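Local coordinates for FAD-binding oxidoreductase (Gulosibacter chungangensis, PDB 7PBG), which oxidises 4-ethylphenol as an FAD-dependent flavoprotein oxidase, with the flavin covalently linked to the protein, dehydrogenating the substrate to 4-vinylphenol, at residues A[259-269]-A[431-439]. Sequence-based numbering, arbitrary orientation.
Sequences METTLPLRIGM and FIIGLREMH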
loop_
_atom_site.group_PDB
_atom_site.type_symbol
_atom_site.label_atom_id
_atom_site.label_comp_id
_atom_site.label_asym_id
_atom_site.label_seq_id
_atom_site.Cartn_x
_atom_site.Cartn_y
_atom_site.Cartn_z
ATOM N N MET A 259 0.739 26.302 6.308
ATOM C CA MET A 259 0.617 24.863 6.519
ATOM C C MET A 259 -0.767 24.584 7.143
ATOM O O MET A 259 -1.407 23.624 6.731
ATOM C CB MET A 259 1.745 24.326 7.410
ATOM C CG MET A 259 3.129 24.536 6.883
ATOM S SD MET A 259 3.411 24.137 5.144
ATOM C CE MET A 259 3.058 22.383 5.211
ATOM N N GLU A 260 -1.233 25.429 8.081
ATOM C CA GLU A 260 -2.497 25.180 8.781
ATOM C C GLU A 260 -3.654 25.444 7.813
ATOM O O GLU A 260 -4.693 24.831 8.007
ATOM C CB GLU A 260 -2.585 26.000 10.050
ATOM C CG GLU A 260 -1.618 25.522 11.101
ATOM C CD GLU A 260 -1.939 24.200 11.780
ATOM O OE1 GLU A 260 -3.079 23.714 11.649
ATOM O OE2 GLU A 260 -1.066 23.686 12.495
ATOM N N THR A 261 -3.477 26.280 6.783
ATOM C CA THR A 261 -4.525 26.490 5.760
ATOM C C THR A 261 -4.589 25.281 4.811
ATOM O O THR A 261 -5.702 24.849 4.407
ATOM C CB THR A 261 -4.320 27.782 4.965
ATOM O OG1 THR A 261 -4.313 28.847 5.917
ATOM C CG2 THR A 261 -5.393 28.039 3.929
ATOM N N THR A 262 -3.436 24.720 4.509
ATOM C CA THR A 262 -3.270 23.619 3.533
ATOM C C THR A 262 -3.972 22.340 4.040
ATOM O O THR A 262 -4.699 21.724 3.299
ATOM C CB THR A 262 -1.786 23.344 3.256
ATOM O OG1 THR A 262 -1.154 24.528 2.758
ATOM C CG2 THR A 262 -1.658 22.183 2.304
ATOM N N LEU A 263 -3.764 21.970 5.307
ATOM C CA LEU A 263 -4.156 20.651 5.826
ATOM C C LEU A 263 -5.641 20.421 5.534
ATOM O O LEU A 263 -5.985 19.402 4.958
ATOM C CB LEU A 263 -3.859 20.585 7.328
ATOM C CG LEU A 263 -4.366 19.327 8.012
ATOM C CD1 LEU A 263 -3.705 18.087 7.458
ATOM C CD2 LEU A 263 -4.152 19.440 9.499
ATOM N N PRO A 264 -6.584 21.273 5.993
ATOM C CA PRO A 264 -8.005 20.963 5.831
ATOM C C PRO A 264 -8.456 20.969 4.362
ATOM O O PRO A 264 -9.478 20.335 4.093
ATOM C CB PRO A 264 -8.728 22.040 6.655
ATOM C CG PRO A 264 -7.724 23.166 6.714
ATOM C CD PRO A 264 -6.399 22.453 6.848
ATOM N N LEU A 265 -7.708 21.653 3.480
ATOM C CA LEU A 265 -7.997 21.667 2.035
ATOM C C LEU A 265 -7.502 20.408 1.332
ATOM O O LEU A 265 -7.945 20.152 0.217
ATOM C CB LEU A 265 -7.348 22.877 1.380
ATOM C CG LEU A 265 -7.868 24.224 1.868
ATOM C CD1 LEU A 265 -6.989 25.303 1.303
ATOM C CD2 LEU A 265 -9.357 24.408 1.537
ATOM N N ARG A 266 -6.533 19.712 1.924
ATOM C CA ARG A 266 -5.899 18.523 1.337
ATOM C C ARG A 266 -6.445 17.217 1.929
ATOM O O ARG A 266 -6.475 16.214 1.223
ATOM C CB ARG A 266 -4.399 18.611 1.609
ATOM C CG ARG A 266 -3.640 17.369 1.171
ATOM C CD ARG A 266 -3.755 17.202 -0.354
ATOM N NE ARG A 266 -3.114 15.938 -0.672
ATOM C CZ ARG A 266 -3.486 15.105 -1.630
ATOM N NH1 ARG A 266 -4.568 15.360 -2.353
ATOM N NH2 ARG A 266 -2.865 13.944 -1.759
ATOM N N ILE A 267 -6.795 17.205 3.221
ATOM C CA ILE A 267 -6.931 15.889 3.895
ATOM C C ILE A 267 -8.088 15.093 3.247
ATOM O O ILE A 267 -8.057 13.882 3.326
ATOM C CB ILE A 267 -7.119 16.103 5.408
ATOM C CG1 ILE A 267 -6.976 14.774 6.143
ATOM C CG2 ILE A 267 -8.427 16.806 5.708
ATOM C CD1 ILE A 267 -6.607 14.897 7.592
ATOM N N GLY A 268 -9.120 15.771 2.727
ATOM C CA GLY A 268 -10.283 15.154 2.065
ATOM C C GLY A 268 -10.049 14.996 0.560
ATOM O O GLY A 268 -10.947 14.572 -0.129
ATOM N N MET A 269 -8.848 15.289 0.056
ATOM C CA MET A 269 -8.410 15.133 -1.370
ATOM C C MET A 269 -9.108 16.130 -2.282
ATOM O O MET A 269 -9.034 15.970 -3.535
ATOM C CB MET A 269 -8.656 13.714 -1.907
ATOM C CG MET A 269 -7.803 12.670 -1.225
ATOM S SD MET A 269 -8.416 11.036 -1.735
ATOM C CE MET A 269 -7.479 9.928 -0.686
ATOM N N PHE A 431 8.170 22.272 2.189
ATOM C CA PHE A 431 7.284 21.571 3.142
ATOM C C PHE A 431 6.100 21.066 2.344
ATOM O O PHE A 431 5.638 21.744 1.447
ATOM C CB PHE A 431 6.814 22.472 4.270
ATOM C CG PHE A 431 7.861 22.830 5.285
ATOM C CD1 PHE A 431 8.013 22.088 6.454
ATOM C CD2 PHE A 431 8.737 23.852 5.016
ATOM C CE1 PHE A 431 9.004 22.426 7.359
ATOM C CE2 PHE A 431 9.733 24.177 5.921
ATOM C CZ PHE A 431 9.848 23.477 7.099
ATOM N N ILE A 432 5.672 19.848 2.642
ATOM C CA ILE A 432 4.512 19.220 1.942
ATOM C C ILE A 432 3.671 18.550 3.030
ATOM O O ILE A 432 4.252 17.774 3.839
ATOM C CB ILE A 432 4.989 18.208 0.886
ATOM C CG1 ILE A 432 5.874 18.821 -0.198
ATOM C CG2 ILE A 432 3.792 17.476 0.290
ATOM C CD1 ILE A 432 6.639 17.787 -0.989
ATOM N N ILE A 433 2.369 18.811 3.021
ATOM C CA ILE A 433 1.386 17.860 3.616
ATOM C C ILE A 433 0.957 16.874 2.501
ATOM O O ILE A 433 0.343 17.301 1.547
ATOM C CB ILE A 433 0.235 18.638 4.263
ATOM C CG1 ILE A 433 0.760 19.444 5.457
ATOM C CG2 ILE A 433 -0.864 17.677 4.703
ATOM C CD1 ILE A 433 -0.176 20.518 5.891
ATOM N N GLY A 434 1.330 15.597 2.618
ATOM C CA GLY A 434 0.979 14.562 1.638
ATOM C C GLY A 434 -0.494 14.326 1.648
ATOM O O GLY A 434 -1.143 14.590 0.662
ATOM N N LEU A 435 -1.011 13.826 2.767
ATOM C CA LEU A 435 -2.463 13.716 3.005
ATOM C C LEU A 435 -2.704 13.948 4.506
ATOM O O LEU A 435 -3.402 14.922 4.846
ATOM C CB LEU A 435 -2.963 12.352 2.533
ATOM C CG LEU A 435 -4.480 12.264 2.444
ATOM C CD1 LEU A 435 -5.009 13.251 1.428
ATOM C CD2 LEU A 435 -4.973 10.853 2.128
ATOM N N ARG A 436 -2.015 13.196 5.370
ATOM C CA ARG A 436 -2.106 13.394 6.841
ATOM C C ARG A 436 -0.735 13.610 7.457
ATOM O O ARG A 436 -0.697 13.890 8.655
ATOM C CB ARG A 436 -2.709 12.167 7.531
ATOM C CG ARG A 436 -4.133 11.858 7.099
ATOM C CD ARG A 436 -4.590 10.474 7.550
ATOM N NE ARG A 436 -6.025 10.366 7.437
ATOM C CZ ARG A 436 -6.711 10.134 6.336
ATOM N NH1 ARG A 436 -6.114 9.956 5.177
ATOM N NH2 ARG A 436 -8.031 10.097 6.385
ATOM N N GLU A 437 0.313 13.592 6.656
ATOM C CA GLU A 437 1.685 13.672 7.207
ATOM C C GLU A 437 2.341 14.909 6.649
ATOM O O GLU A 437 1.966 15.330 5.528
ATOM C CB GLU A 437 2.453 12.379 6.931
ATOM C CG GLU A 437 3.153 12.280 5.591
ATOM C CD GLU A 437 2.347 12.169 4.324
ATOM O OE1 GLU A 437 1.112 12.395 4.364
ATOM O OE2 GLU A 437 2.979 11.975 3.267
ATOM N N MET A 438 3.325 15.426 7.392
ATOM C CA MET A 438 4.093 16.601 6.927
ATOM C C MET A 438 5.534 16.158 6.691
ATOM O O MET A 438 6.166 15.562 7.553
ATOM C CB MET A 438 4.029 17.765 7.927
ATOM C CG MET A 438 4.662 19.086 7.392
ATOM S SD MET A 438 4.317 20.405 8.567
ATOM C CE MET A 438 5.448 19.950 9.888
ATOM N N HIS A 439 6.041 16.482 5.501
ATOM C CA HIS A 439 7.466 16.412 5.165
ATOM C C HIS A 439 8.123 17.787 5.222
ATOM O O HIS A 439 7.550 18.801 4.744
ATOM C CB HIS A 439 7.625 15.845 3.746
ATOM C CG HIS A 439 6.935 14.552 3.553
ATOM N ND1 HIS A 439 7.602 13.340 3.676
ATOM C CD2 HIS A 439 5.655 14.255 3.247
ATOM C CE1 HIS A 439 6.762 12.350 3.438
ATOM N NE2 HIS A 439 5.568 12.891 3.174
#
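Gly434 O is gripped side-on by two nitrogens of one guanidinium: Arg266 NE reaches it at 2.7 Å and Arg266 NH2 at 3.0 Å. The bond from NE is the straighter, 158° at the hydrogen against 137°, and the oxygen lies in the guanidinium plane, at its edge. A bend at chi2 (63°) in an otherwise extended chain swings the group round to this carbonyl. Leu435 CD1 covers one guanidinium face, 3.9 Å from Arg266 CZ and 3.3 Å from Arg266 O, while Leu435 CD2 meets Met269 CE. The paired bonds and one from Arg266 NH1 to Leu272 O probably fix the group's rotation.

Further back along the helix the contact is apolar. Ile433 points its CD1 at the helix backbone, 3.4 Å from Met259 O, with Leu263 CB beside it. Met259, its chain folded at chi2 and chi3, slides past Ile433 in the opposite direction, laying CE 3.7 Å from Ile433 CG1 and against Phe431 CB and Met438 SD; Ala409 of helix 406-422 also touches Met259. At the other end, the Ile267 side chain runs across that of Arg436, CD1 meeting CG; Arg436 NE bonds to Ala122 O of the second subunit.

Helix 255-266 thus packs on strands 426-433 and 438-447, interior neighbours in the eight-stranded antiparallel sheet. Ile432 points away from the helix, its side chain about 7 Å from the bound FAD. Glu437 OE1 accepts Leu435 N, and Glu437 OE2 accepts His439 NE2 at 2.7 Å. A cationic group thus satisfies Gly434 O twice, whereas Leu435 O, buried here, has no partner in the model.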